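Local coordinates for cyclase (Uncultured organism, PDB 5IBZ), which is a cyclase of the pfam04199 family that may act as an arylformamidase, at the interface of chains A and B. Sequence-based numbering; all coordinates share one arbitrary frame. Chains: chain A/B, Uncharacterized protein.

Contact 1: the interface of chains A and B. Residues chain A 76, 100-102; chain B 118, 135, 142, 311-313.
A:Met76, a selenomethionine in this crystal, and B:Val313 meet end on, methyl against methyl, and this pair forms the apolar centre of the patch. Two successive turns near the end of the A:Met76 chain (chi3 -63° at the last) swing its tip toward the valine, and its methyl CE stops 3.7 Å from B:Val313 CG1. A:Ala100 adds a second apolar contact to that branch: its CB is 4.0 Å from the same CG1, with the methyl CG2 of B:Ile135 at the margin. On its chain B side the same CB also packs against the backbone of B:Ser118, 3.6 Å from the carbonyl O. The other branch of B:Val313 is used separately. With CG1 anti to the carbonyl carbon, CG2 falls between the backbone N and the carbonyl carbon and points at the backbone of chain A, 3.4 Å from A:Ala100 O. One valine thus divides its two methyls between an apolar cluster and a more polar surface.

At that polar rim the side chains of A:Asp102 and B:Val313 lie alongside one another, pointing opposite ways. The carboxylate carbon CG of A:Asp102 packs 3.5 Å from B:Val313 CG2, while its oxygen OD2 accepts a 3.0 Å hydrogen bond from the backbone N of B:Val313. The bond is fairly straight, 161° at the hydrogen, and meets OD2 on its syn side but 33° out of the carboxylate plane. An alanine in place of A:Asp102 would probably leave the amide of B:Val313 without this acceptor and uncover part of its CG2 methyl.

B:Ser118 belongs to the 3-10 helix 117-119 and directly precedes a histidine of the acetylphosphate pocket, which suggests that this edge of the patch lies near the ligand site. Chain A supplies strand 73-76 and the start of strand 101-107; B:Val313 closes a loop just before strand 314-316.

Contact 2: the interface of chains A and B. Residues chain A 50, 52-54, 320; chain B 40, 152-153, 156.
A:Thr52 and B:Thr153 cross obliquely, and both carry OG1 between the backbone N and the carbonyl carbon (chi1 53° and 56°). These torsions put the two hydroxyls on the water-bridged side of the contact, where A:Thr52 OG1 and B:Thr153 OG1 remain 3.9 Å apart and do not bond directly. Waters 2 and 3 link them instead; B:Thr153 OG1 is 2.8 Å from water 3, which also reaches A:Thr52 O.

The same torsions send the methyls to other partners. A:Thr52 CG2 meets the tip of B:Ile40, 3.8 Å from CD1, whereas B:Thr153 CG2 comes within 3.5 Å of the backbone N of A:Ser54 and packs on its CB. Beside it, B:Lys152 stretches out past CG, laying its CD along A:Ser54 CB. Its terminal amine nitrogen NZ ends 2.9 Å from water 1, which passes the link on to A:Ser54 O. A:Ile320 and B:Leu156 pack flank to flank, pointing opposite ways, with A:Ile320 CB 4.0 Å from B:Leu156 CD1. The contact is thus apolar packing, with its polar links across the boundary carried by water, a joint that relies on shape and solvent rather than direct bonds.

Chain A offers strands 52-54 and 320-322, the latter at its C-terminal end. Chain B answers with helix 37-44, the stretch just after 3-10 helix 148-151, and the short strand residue B:Leu156.

Contact 1: the interface of chains A and B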
HETATM    1  N   MSE A  76      -7.858   7.444  -4.703  1.00 10.71           N
HETATM    2  CA  MSE A  76      -8.613   7.150  -5.919  1.00 10.37           C
HETATM    3  C   MSE A  76      -7.679   6.765  -7.074  1.00 11.00           C
HETATM    4  O   MSE A  76      -6.554   7.262  -7.178  1.00 14.25           O
HETATM    5  CB  MSE A  76      -9.460   8.359  -6.346  1.00 11.54           C
HETATM    6  CG  MSE A  76     -10.293   9.037  -5.260  1.00 12.56           C
HETATM    7 SE   MSE A  76     -11.868   8.037  -4.667  1.00 30.67          SE
HETATM    8  CE  MSE A  76     -12.848   8.002  -6.310  1.00 22.68           C
ATOM      9  N   ALA A 100     -15.546   5.851 -11.407  1.00 12.72           N
ATOM     10  CA  ALA A 100     -14.557   6.156 -10.397  1.00 11.91           C
ATOM     11  C   ALA A 100     -14.164   4.862  -9.700  1.00 12.76           C
ATOM     12  O   ALA A 100     -15.011   4.019  -9.459  1.00 12.68           O
ATOM     13  CB  ALA A 100     -15.116   7.173  -9.406  1.00 11.56           C
ATOM     14  N   ASP A 101     -12.882   4.721  -9.382  1.00 11.15           N
ATOM     15  CA  ASP A 101     -12.297   3.524  -8.766  1.00 12.36           C
ATOM     16  C   ASP A 101     -11.377   3.949  -7.627  1.00 10.66           C
ATOM     17  O   ASP A 101     -10.762   5.014  -7.713  1.00 10.68           O
ATOM     18  CB  ASP A 101     -11.448   2.715  -9.768  1.00 13.62           C
ATOM     19  CG  ASP A 101     -12.240   1.684 -10.573  1.00 23.45           C
ATOM     20  OD1 ASP A 101     -13.479   1.660 -10.518  1.00 20.43           O
ATOM     21  OD2 ASP A 101     -11.588   0.874 -11.278  1.00 23.96           O
ATOM     22  N   ASP A 102     -11.260   3.141  -6.580  1.00 10.14           N
ATOM     23  CA  ASP A 102     -10.368   3.513  -5.489  1.00  9.88           C
ATOM     24  C   ASP A 102      -9.705   2.331  -4.798  1.00  9.59           C
ATOM     25  O   ASP A 102      -9.967   1.160  -5.117  1.00  9.57           O
ATOM     26  CB  ASP A 102     -11.096   4.384  -4.473  1.00  9.78           C
ATOM     27  CG  ASP A 102     -12.419   3.814  -3.980  1.00 11.80           C
ATOM     28  OD1 ASP A 102     -12.845   2.703  -4.385  1.00  9.70           O
ATOM     29  OD2 ASP A 102     -13.046   4.540  -3.154  1.00  9.66           O
TER
ATOM     30  N   SER B 118     -21.617   6.525  -6.549  1.00  8.80           N
ATOM     31  CA  SER B 118     -20.524   7.340  -7.029  1.00  8.65           C
ATOM     32  C   SER B 118     -19.537   6.571  -7.931  1.00 10.30           C
ATOM     33  O   SER B 118     -18.587   7.149  -8.444  1.00 10.33           O
ATOM     34  CB  SER B 118     -19.776   7.949  -5.831  1.00 10.45           C
ATOM     35  OG  SER B 118     -19.470   6.965  -4.840  1.00  9.89           O
ATOM     36  N   ILE B 135     -17.043  14.324  -7.220  1.00  9.76           N
ATOM     37  CA  ILE B 135     -16.319  13.085  -6.990  1.00  9.26           C
ATOM     38  C   ILE B 135     -14.849  13.350  -7.302  1.00 10.67           C
ATOM     39  O   ILE B 135     -14.457  13.479  -8.470  1.00 10.11           O
ATOM     40  CB  ILE B 135     -16.897  11.937  -7.858  1.00  9.11           C
ATOM     41  CG1 ILE B 135     -18.433  11.912  -7.828  1.00 12.69           C
ATOM     42  CG2 ILE B 135     -16.309  10.605  -7.458  1.00 10.41           C
ATOM     43  CD1 ILE B 135     -19.034  11.814  -6.421  1.00 11.60           C
ATOM     44  N   GLY B 142     -12.630  12.756  -1.786  1.00 11.52           N
ATOM     45  CA  GLY B 142     -13.136  11.571  -2.450  1.00  9.31           C
ATOM     46  C   GLY B 142     -14.512  11.856  -3.015  1.00 10.85           C
ATOM     47  O   GLY B 142     -14.773  12.932  -3.530  1.00  9.85           O
ATOM     48  N   GLY B 311     -16.266   8.775   1.612  1.00  8.92           N
ATOM     49  CA  GLY B 311     -15.720   9.234   0.350  1.00 10.35           C
ATOM     50  C   GLY B 311     -15.364   8.104  -0.609  1.00  8.95           C
ATOM     51  O   GLY B 311     -14.861   8.375  -1.703  1.00 10.44           O
ATOM     52  N   ALA B 312     -15.552   6.854  -0.209  1.00  8.50           N
ATOM     53  CA  ALA B 312     -15.228   5.739  -1.100  1.00  8.33           C
ATOM     54  C   ALA B 312     -16.354   5.467  -2.081  1.00  8.07           C
ATOM     55  O   ALA B 312     -17.522   5.756  -1.808  1.00  8.23           O
ATOM     56  CB  ALA B 312     -14.928   4.483  -0.295  1.00  8.17           C
ATOM     57  N   VAL B 313     -15.995   4.906  -3.231  1.00  8.10           N
ATOM     58  CA  VAL B 313     -16.973   4.650  -4.281  1.00  7.95           C
ATOM     59  C   VAL B 313     -17.384   3.174  -4.360  1.00  8.87           C
ATOM     60  O   VAL B 313     -18.033   2.725  -5.315  1.00  8.65           O
ATOM     61  CB  VAL B 313     -16.457   5.150  -5.658  1.00  8.31           C
ATOM     62  CG1 VAL B 313     -16.202   6.661  -5.613  1.00  8.65           C
ATOM     63  CG2 VAL B 313     -15.202   4.428  -6.092  1.00 10.95           C
TER

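Contact 2: the interface of chains A and B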
ATOM      1  N   GLY A  50     -36.573  -3.417  13.757  1.00 10.60           N
ATOM      2  CA  GLY A  50     -35.840  -3.140  12.530  1.00 11.00           C
ATOM      3  C   GLY A  50     -34.901  -1.948  12.588  1.00  9.03           C
ATOM      4  O   GLY A  50     -34.314  -1.571  11.565  1.00 11.24           O
ATOM      5  N   THR A  52     -31.473  -0.115  13.094  1.00  9.45           N
ATOM      6  CA  THR A  52     -30.099  -0.518  12.801  1.00  9.08           C
ATOM      7  C   THR A  52     -29.105   0.557  13.230  1.00  8.35           C
ATOM      8  O   THR A  52     -29.382   1.759  13.122  1.00  9.99           O
ATOM      9  CB  THR A  52     -29.897  -0.797  11.295  1.00 10.39           C
ATOM     10  OG1 THR A  52     -30.351   0.335  10.531  1.00 15.07           O
ATOM     11  CG2 THR A  52     -30.664  -2.066  10.882  1.00 10.49           C
ATOM     12  N   PHE A  53     -27.934   0.106  13.688  1.00  8.09           N
ATOM     13  CA  PHE A  53     -26.848   0.989  14.079  1.00  8.14           C
ATOM     14  C   PHE A  53     -25.519   0.425  13.633  1.00 10.84           C
ATOM     15  O   PHE A  53     -25.208  -0.732  13.920  1.00  9.21           O
ATOM     16  CB  PHE A  53     -26.819   1.187  15.590  1.00  9.67           C
ATOM     17  CG  PHE A  53     -28.108   1.716  16.132  1.00  8.96           C
ATOM     18  CD1 PHE A  53     -28.356   3.072  16.161  1.00 13.58           C
ATOM     19  CD2 PHE A  53     -29.070   0.849  16.570  1.00 10.66           C
ATOM     20  CE1 PHE A  53     -29.561   3.551  16.641  1.00 14.58           C
ATOM     21  CE2 PHE A  53     -30.284   1.324  17.042  1.00 13.41           C
ATOM     22  CZ  PHE A  53     -30.521   2.665  17.068  1.00 12.74           C
ATOM     23  N   SER A  54     -24.736   1.240  12.930  1.00  8.31           N
ATOM     24  CA  SER A  54     -23.363   0.852  12.600  1.00  7.26           C
ATOM     25  C   SER A  54     -22.472   1.136  13.788  1.00  8.30           C
ATOM     26  O   SER A  54     -22.448   2.266  14.292  1.00  7.90           O
ATOM     27  CB  SER A  54     -22.849   1.615  11.385  1.00  8.86           C
ATOM     28  OG  SER A  54     -21.437   1.505  11.297  1.00  8.78           O
ATOM     29  N   ILE A 320     -23.098  -4.343  12.601  1.00  8.67           N
ATOM     30  CA  ILE A 320     -24.432  -3.752  12.637  1.00  9.96           C
ATOM     31  C   ILE A 320     -25.230  -4.375  13.776  1.00  7.19           C
ATOM     32  O   ILE A 320     -25.430  -5.597  13.838  1.00  9.01           O
ATOM     33  CB  ILE A 320     -25.212  -3.936  11.320  1.00  8.52           C
ATOM     34  CG1 ILE A 320     -24.350  -3.556  10.107  1.00  9.65           C
ATOM     35  CG2 ILE A 320     -26.512  -3.132  11.366  1.00  8.34           C
ATOM     36  CD1 ILE A 320     -23.954  -2.116  10.033  1.00  9.85           C
TER
ATOM     37  N   ILE B  40     -36.894  -5.124   7.251  1.00  9.31           N
ATOM     38  CA  ILE B  40     -35.839  -5.844   7.981  1.00  9.24           C
ATOM     39  C   ILE B  40     -36.465  -6.834   8.986  1.00 10.56           C
ATOM     40  O   ILE B  40     -36.022  -7.969   9.093  1.00  9.74           O
ATOM     41  CB  ILE B  40     -34.886  -4.862   8.699  1.00  9.02           C
ATOM     42  CG1 ILE B  40     -34.170  -3.984   7.674  1.00  8.78           C
ATOM     43  CG2 ILE B  40     -33.852  -5.636   9.559  1.00 11.69           C
ATOM     44  CD1 ILE B  40     -33.275  -2.930   8.271  1.00 11.56           C
ATOM     45  N   LYS B 152     -23.944   3.021   5.159  1.00  9.53           N
ATOM     46  CA  LYS B 152     -23.206   2.219   6.139  1.00 10.76           C
ATOM     47  C   LYS B 152     -24.119   1.310   6.964  1.00  9.57           C
ATOM     48  O   LYS B 152     -23.623   0.386   7.598  1.00 13.33           O
ATOM     49  CB  LYS B 152     -22.395   3.110   7.076  1.00 10.83           C
ATOM     50  CG  LYS B 152     -23.204   4.005   7.970  1.00  9.53           C
ATOM     51  CD  LYS B 152     -22.338   4.695   9.011  1.00 11.43           C
ATOM     52  CE  LYS B 152     -23.181   5.518   9.975  1.00 16.46           C
ATOM     53  NZ  LYS B 152     -22.369   6.063  11.101  1.00 21.31           N
ATOM     54  N   THR B 153     -25.426   1.556   6.989  1.00  8.37           N
ATOM     55  CA  THR B 153     -26.315   0.578   7.627  1.00 12.91           C
ATOM     56  C   THR B 153     -27.220  -0.180   6.644  1.00 14.14           C
ATOM     57  O   THR B 153     -28.118  -0.920   7.057  1.00 17.57           O
ATOM     58  CB  THR B 153     -27.209   1.214   8.715  1.00 15.57           C
ATOM     59  OG1 THR B 153     -27.976   2.299   8.184  1.00 17.62           O
ATOM     60  CG2 THR B 153     -26.364   1.727   9.865  1.00 16.30           C
ATOM     61  N   LEU B 156     -28.705  -4.799   4.704  1.00 10.56           N
ATOM     62  CA  LEU B 156     -29.057  -5.800   5.696  1.00 11.58           C
ATOM     63  C   LEU B 156     -30.576  -5.891   5.680  1.00 11.56           C
ATOM     64  O   LEU B 156     -31.272  -4.928   6.001  1.00 11.32           O
ATOM     65  CB  LEU B 156     -28.503  -5.412   7.064  1.00 12.35           C
ATOM     66  CG  LEU B 156     -28.698  -6.398   8.186  1.00 14.10           C
ATOM     67  CD1 LEU B 156     -27.512  -6.395   9.116  1.00 12.22           C
ATOM     68  CD2 LEU B 156     -29.966  -6.038   8.929  1.00 14.44           C
TER
HETATM   69  O   HOH W   1     -21.017   4.418  13.078  1.00 13.22           O
HETATM   70  O   HOH W   2     -30.550   1.539   7.864  1.00 27.82           O
HETATM   71  O   HOH W   3     -29.630   3.240  10.272  1.00 35.95           O

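The C-alpha centres of contact 1 and contact 2 lie about 23 Å apart, and the two share no residue or secondary-structure element. In both, chain A contributes mainly strand residues, while chain B offers mostly loops in contact 1 and loop, helix and short strand in contact 2. Because the interface is two-fold symmetric, each patch recurs with the chains exchanged; if this pairing is the biological one, it would spread the hold over separated points and probably limit rocking between subunits. The deposited assembly contains four copies, but the structure alone does not show which pairing forms in solution.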